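Local atomic coordinates of KaiC-like domain-containing protein (Pyrococcus horikoshii, PDB entry 3BS4), a protein that is of unknown function but carries a KaiC-like domain, a RecA-type alpha/beta fold, and was crystallised in complex with an unidentified peptide. Residues I37-L42 with Q62-I67; S43-S48 with Y142-S147. One frame throughout, in Å; residues are numbered along the deposited sequence.

Contact 1: residues I37-L42 with Q62-I67; sequences ILFYIL and QLIIRI
The aromatic ring of F39 meets I67 and I64 in the gap between two helices; no hydrogen bond links residues 37-42 with 62-67, and the contact is apolar. The CH-pi part belongs to I67, whose CG2 methyl sits squarely over the centre of one face of the F39 ring, 3.7 Å from the centroid and only 11° off the normal. With CG1 beside the backbone N (chi1 -70°), the CG2 branch of I67 falls anti to that N and points at the ring.

The two helices precede and follow strand 51-56 in the chain and lie side by side on one face of the central sheet, in a beta-alpha-beta-alpha run of a RecA-like alpha/beta domain. L42 and I64 both rest on M54 of that strand, while F39 also touches F71, just past helix 61-70.

Plain apolar packing supplies the second touch. The backbones stay well apart, with F39 CA and I67 CA 8.2 Å from each other, and the F39 ring and the two isoleucine side chains meet between them. I64 reaches the rim of the same ring, its CD1 lying in the ring plane 3.9 Å from F39 CZ.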
loop_
_atom_site.group_PDB
_atom_site.type_symbol
_atom_site.label_atom_id
_atom_site.label_comp_id
_atom_site.label_asym_id
_atom_site.label_seq_id
_atom_site.Cartn_x
_atom_site.Cartn_y
_atom_site.Cartn_z
ATOM N N ILE A 37 -3.493 8.267 -6.915
ATOM C CA ILE A 37 -3.267 7.211 -7.908
ATOM C C ILE A 37 -3.328 5.859 -7.187
ATOM O O ILE A 37 -3.963 4.908 -7.670
ATOM C CB ILE A 37 -1.924 7.372 -8.666
ATOM C CG1 ILE A 37 -1.960 8.649 -9.516
ATOM C CG2 ILE A 37 -1.673 6.171 -9.548
ATOM C CD1 ILE A 37 -0.651 8.963 -10.160
ATOM N N LEU A 38 -2.689 5.782 -6.015
ATOM C CA LEU A 38 -2.711 4.534 -5.258
ATOM C C LEU A 38 -4.119 4.179 -4.781
ATOM O O LEU A 38 -4.502 2.998 -4.850
ATOM C CB LEU A 38 -1.741 4.564 -4.073
ATOM C CG LEU A 38 -1.557 3.179 -3.438
ATOM C CD1 LEU A 38 -1.226 2.110 -4.478
ATOM C CD2 LEU A 38 -0.480 3.191 -2.415
ATOM N N PHE A 39 -4.879 5.164 -4.300
ATOM C CA PHE A 39 -6.267 4.881 -3.897
ATOM C C PHE A 39 -7.103 4.426 -5.090
ATOM O O PHE A 39 -7.955 3.551 -4.962
ATOM C CB PHE A 39 -6.899 6.068 -3.173
ATOM C CG PHE A 39 -6.600 6.091 -1.696
ATOM C CD1 PHE A 39 -7.300 5.262 -0.817
ATOM C CD2 PHE A 39 -5.643 6.955 -1.181
ATOM C CE1 PHE A 39 -7.035 5.283 0.567
ATOM C CE2 PHE A 39 -5.361 6.980 0.201
ATOM C CZ PHE A 39 -6.060 6.144 1.073
ATOM N N TYR A 40 -6.837 4.995 -6.259
ATOM C CA TYR A 40 -7.510 4.520 -7.460
ATOM C C TYR A 40 -7.234 3.041 -7.724
ATOM O O TYR A 40 -8.162 2.258 -7.927
ATOM C CB TYR A 40 -7.106 5.377 -8.656
ATOM C CG TYR A 40 -7.745 4.915 -9.936
ATOM C CD1 TYR A 40 -9.064 5.256 -10.234
ATOM C CD2 TYR A 40 -7.034 4.109 -10.836
ATOM C CE1 TYR A 40 -9.658 4.817 -11.406
ATOM C CE2 TYR A 40 -7.627 3.663 -12.028
ATOM C CZ TYR A 40 -8.943 4.028 -12.291
ATOM O OH TYR A 40 -9.544 3.583 -13.453
ATOM N N ILE A 41 -5.961 2.659 -7.704
ATOM C CA ILE A 41 -5.571 1.266 -7.894
ATOM C C ILE A 41 -6.259 0.357 -6.873
ATOM O O ILE A 41 -6.832 -0.677 -7.237
ATOM C CB ILE A 41 -4.041 1.119 -7.848
ATOM C CG1 ILE A 41 -3.417 1.868 -9.035
ATOM C CG2 ILE A 41 -3.628 -0.361 -7.860
ATOM C CD1 ILE A 41 -1.900 1.918 -9.015
ATOM N N LEU A 42 -6.205 0.754 -5.604
ATOM C CA LEU A 42 -6.857 0.014 -4.523
ATOM C C LEU A 42 -8.356 -0.177 -4.804
ATOM O O LEU A 42 -8.887 -1.300 -4.705
ATOM C CB LEU A 42 -6.669 0.781 -3.205
ATOM C CG LEU A 42 -7.409 0.352 -1.930
ATOM C CD1 LEU A 42 -7.221 -1.103 -1.669
ATOM C CD2 LEU A 42 -6.899 1.170 -0.741
ATOM N N GLN A 62 -11.940 6.544 9.954
ATOM C CA GLN A 62 -13.077 7.265 9.410
ATOM C C GLN A 62 -12.688 8.087 8.188
ATOM O O GLN A 62 -13.489 8.263 7.271
ATOM C CB GLN A 62 -13.734 8.131 10.490
ATOM C CG GLN A 62 -14.361 7.308 11.637
ATOM C CD GLN A 62 -15.418 6.274 11.188
ATOM O OE1 GLN A 62 -15.461 5.157 11.714
ATOM N NE2 GLN A 62 -16.279 6.653 10.240
ATOM N N LEU A 63 -11.443 8.565 8.162
ATOM C CA LEU A 63 -10.937 9.253 6.988
ATOM C C LEU A 63 -10.692 8.313 5.793
ATOM O O LEU A 63 -10.983 8.667 4.661
ATOM C CB LEU A 63 -9.672 10.056 7.333
ATOM C CG LEU A 63 -9.092 10.942 6.225
ATOM C CD1 LEU A 63 -10.127 11.928 5.659
ATOM C CD2 LEU A 63 -7.862 11.692 6.721
ATOM N N ILE A 64 -10.140 7.121 6.045
ATOM C CA ILE A 64 -9.991 6.107 5.004
ATOM C C ILE A 64 -11.349 5.766 4.388
ATOM O O ILE A 64 -11.469 5.609 3.174
ATOM C CB ILE A 64 -9.351 4.829 5.577
ATOM C CG1 ILE A 64 -7.903 5.118 6.012
ATOM C CG2 ILE A 64 -9.421 3.671 4.574
ATOM C CD1 ILE A 64 -6.969 5.553 4.863
ATOM N N ILE A 65 -12.359 5.647 5.242
ATOM C CA ILE A 65 -13.699 5.318 4.787
ATOM C C ILE A 65 -14.232 6.412 3.882
ATOM O O ILE A 65 -14.781 6.123 2.828
ATOM C CB ILE A 65 -14.646 5.064 5.973
ATOM C CG1 ILE A 65 -14.243 3.756 6.671
ATOM C CG2 ILE A 65 -16.089 4.983 5.504
ATOM C CD1 ILE A 65 -14.922 3.525 8.042
ATOM N N ARG A 66 -14.029 7.659 4.281
ATOM C CA ARG A 66 -14.481 8.804 3.486
ATOM C C ARG A 66 -13.748 8.870 2.152
ATOM O O ARG A 66 -14.352 9.091 1.094
ATOM C CB ARG A 66 -14.288 10.106 4.262
ATOM C CG ARG A 66 -15.353 10.347 5.326
ATOM C CD ARG A 66 -15.646 11.838 5.473
ATOM N NE ARG A 66 -14.572 12.530 6.178
ATOM C CZ ARG A 66 -14.187 13.779 5.926
ATOM N NH1 ARG A 66 -13.197 14.314 6.625
ATOM N NH2 ARG A 66 -14.785 14.494 4.973
ATOM N N ILE A 67 -12.435 8.668 2.198
ATOM C CA ILE A 67 -11.633 8.709 0.981
ATOM C C ILE A 67 -12.114 7.654 0.005
ATOM O O ILE A 67 -12.340 7.933 -1.175
ATOM C CB ILE A 67 -10.128 8.511 1.267
ATOM C CG1 ILE A 67 -9.564 9.745 1.988
ATOM C CG2 ILE A 67 -9.367 8.243 -0.039
ATOM C CD1 ILE A 67 -8.263 9.476 2.769
#

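Contact 2: residues S43-S48 with Y142-S147; sequences SRKLKS and YGFAIS
K45 lays its aliphatic chain across one face of the Y142 ring and ends at the phenol oxygen. Its CD lies over the face, displaced toward the rim, 3.9 Å from the ring centroid and 25° off the normal, a CH-pi contact. Farther along, K45 CE comes within 3.4 Å of Y142 CZ, and K45 NZ donates a hydrogen bond of 3.1 Å to Y142 OH. A bend at chi2 (-57°) carries the lysine over the ring, the two side chains crossing at about a right angle. Beside this pair, the edge of the F144 ring approaches K45 more loosely, with F144 CZ 4.4 Å from K45 CG.

The buried ammonium has further partners: it forms a salt bridge with E6 and a hydrogen bond to the carbonyl of S4, so the N-terminal segment is tied to the end of helix 34-47. E6 also pairs with R44, and its carboxylate would be expected to stabilise the charge on K45. On the strand side, Y142 is held by backbone hydrogen bonds to L51 and G53, while the F144 ring stacks with that of F186 on the next strand. This is a helix packed against the parallel core of an alpha/beta sheet, as in RecA-like domains, with strand 141-146 between strands 51-56 and 184-190.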
loop_
_atom_site.group_PDB
_atom_site.type_symbol
_atom_site.label_atom_id
_atom_site.label_comp_id
_atom_site.label_asym_id
_atom_site.label_seq_id
_atom_site.Cartn_x
_atom_site.Cartn_y
_atom_site.Cartn_z
ATOM N N SER A 43 -9.029 0.912 -5.178
ATOM C CA SER A 43 -10.460 0.842 -5.458
ATOM C C SER A 43 -10.740 -0.141 -6.605
ATOM O O SER A 43 -11.738 -0.877 -6.568
ATOM C CB SER A 43 -11.028 2.229 -5.768
ATOM O OG SER A 43 -10.645 2.677 -7.054
ATOM N N ARG A 44 -9.862 -0.184 -7.602
ATOM C CA ARG A 44 -10.062 -1.076 -8.748
ATOM C C ARG A 44 -9.855 -2.537 -8.372
ATOM O O ARG A 44 -10.570 -3.402 -8.868
ATOM C CB ARG A 44 -9.147 -0.695 -9.912
ATOM C CG ARG A 44 -9.504 0.635 -10.558
ATOM C CD ARG A 44 -10.389 0.421 -11.773
ATOM N NE ARG A 44 -9.712 -0.422 -12.761
ATOM C CZ ARG A 44 -10.056 -0.517 -14.044
ATOM N NH1 ARG A 44 -11.072 0.192 -14.520
ATOM N NH2 ARG A 44 -9.372 -1.315 -14.856
ATOM N N LYS A 45 -8.894 -2.812 -7.488
ATOM C CA LYS A 45 -8.653 -4.194 -7.064
ATOM C C LYS A 45 -9.831 -4.705 -6.232
ATOM O O LYS A 45 -10.225 -5.875 -6.358
ATOM C CB LYS A 45 -7.330 -4.329 -6.291
ATOM C CG LYS A 45 -6.100 -3.944 -7.103
ATOM C CD LYS A 45 -6.001 -4.769 -8.374
ATOM C CE LYS A 45 -4.646 -4.644 -9.054
ATOM N NZ LYS A 45 -4.646 -5.353 -10.374
ATOM N N LEU A 46 -10.393 -3.822 -5.405
ATOM C CA LEU A 46 -11.571 -4.166 -4.606
ATOM C C LEU A 46 -12.782 -4.400 -5.501
ATOM O O LEU A 46 -13.502 -5.395 -5.328
ATOM C CB LEU A 46 -11.885 -3.072 -3.600
ATOM C CG LEU A 46 -11.061 -3.056 -2.314
ATOM C CD1 LEU A 46 -11.303 -1.760 -1.548
ATOM C CD2 LEU A 46 -11.399 -4.288 -1.469
ATOM N N LYS A 47 -12.992 -3.501 -6.461
ATOM C CA LYS A 47 -14.191 -3.572 -7.320
ATOM C C LYS A 47 -14.149 -4.769 -8.256
ATOM O O LYS A 47 -15.193 -5.193 -8.765
ATOM C CB LYS A 47 -14.373 -2.285 -8.134
ATOM C CG LYS A 47 -14.920 -1.150 -7.344
ATOM C CD LYS A 47 -14.851 0.121 -8.175
ATOM C CE LYS A 47 -15.452 1.286 -7.458
ATOM N NZ LYS A 47 -15.261 2.534 -8.254
ATOM N N SER A 48 -12.955 -5.313 -8.477
ATOM C CA SER A 48 -12.769 -6.493 -9.314
ATOM C C SER A 48 -12.806 -7.797 -8.503
ATOM O O SER A 48 -12.369 -8.854 -8.978
ATOM C CB SER A 48 -11.466 -6.376 -10.106
ATOM O OG SER A 48 -11.522 -5.268 -10.979
ATOM N N TYR A 142 -3.966 -8.675 -2.525
ATOM C CA TYR A 142 -3.141 -7.469 -2.580
ATOM C C TYR A 142 -3.022 -6.903 -1.188
ATOM O O TYR A 142 -3.967 -6.989 -0.417
ATOM C CB TYR A 142 -3.792 -6.420 -3.473
ATOM C CG TYR A 142 -3.846 -6.840 -4.911
ATOM C CD1 TYR A 142 -2.745 -6.661 -5.745
ATOM C CD2 TYR A 142 -4.999 -7.435 -5.445
ATOM C CE1 TYR A 142 -2.790 -7.058 -7.094
ATOM C CE2 TYR A 142 -5.041 -7.838 -6.772
ATOM C CZ TYR A 142 -3.948 -7.644 -7.590
ATOM O OH TYR A 142 -4.003 -8.024 -8.917
ATOM N N GLY A 143 -1.869 -6.310 -0.878
ATOM C CA GLY A 143 -1.713 -5.545 0.366
ATOM C C GLY A 143 -1.396 -4.103 0.038
ATOM O O GLY A 143 -0.764 -3.807 -0.994
ATOM N N PHE A 144 -1.868 -3.206 0.899
ATOM C CA PHE A 144 -1.563 -1.771 0.772
ATOM C C PHE A 144 -1.136 -1.246 2.114
ATOM O O PHE A 144 -1.852 -1.477 3.095
ATOM C CB PHE A 144 -2.805 -1.009 0.308
ATOM C CG PHE A 144 -3.221 -1.352 -1.098
ATOM C CD1 PHE A 144 -2.850 -0.535 -2.156
ATOM C CD2 PHE A 144 -3.957 -2.508 -1.370
ATOM C CE1 PHE A 144 -3.198 -0.851 -3.467
ATOM C CE2 PHE A 144 -4.316 -2.837 -2.692
ATOM C CZ PHE A 144 -3.936 -2.005 -3.736
ATOM N N ALA A 145 0.016 -0.569 2.187
ATOM C CA ALA A 145 0.448 0.073 3.451
ATOM C C ALA A 145 0.426 1.594 3.282
ATOM O O ALA A 145 1.231 2.147 2.512
ATOM C CB ALA A 145 1.861 -0.395 3.853
ATOM N N ILE A 146 -0.510 2.229 4.000
ATOM C CA ILE A 146 -0.796 3.643 3.826
ATOM C C ILE A 146 -0.615 4.365 5.164
ATOM O O ILE A 146 -1.505 4.355 6.011
ATOM C CB ILE A 146 -2.226 3.889 3.284
ATOM C CG1 ILE A 146 -2.516 3.000 2.060
ATOM C CG2 ILE A 146 -2.408 5.368 2.954
ATOM C CD1 ILE A 146 -3.977 2.948 1.637
ATOM N N SER A 147 0.557 4.961 5.388
ATOM C CA SER A 147 1.721 4.950 4.522
ATOM C C SER A 147 2.979 4.726 5.317
ATOM O O SER A 147 2.966 4.852 6.553
ATOM C CB SER A 147 1.916 6.395 4.001
ATOM O OG SER A 147 0.764 6.824 3.280
#

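Contacts 1 and 2 use successive parts of helix 34-47, and their centres lie 8 Å apart. Contact 1 joins this helix to its neighbour 61-70, whereas contact 2 seats its C-terminal end on strand 141-146. Between them the packing is continuous: L42 CD1 comes to 3.5 Å from F144 CE2, and L38 CD1 to 3.7 Å from F144 CE1. Farther along the strand, I146 CD1 lies 3.9 Å from F39 CZ, so the ring that meets helix 61-70 also rests on the sheet. The side chains of L38, F39, L42, F144 and I146 form one apolar layer, bordered toward the C-terminal end of the helix by K45 and its partner E6.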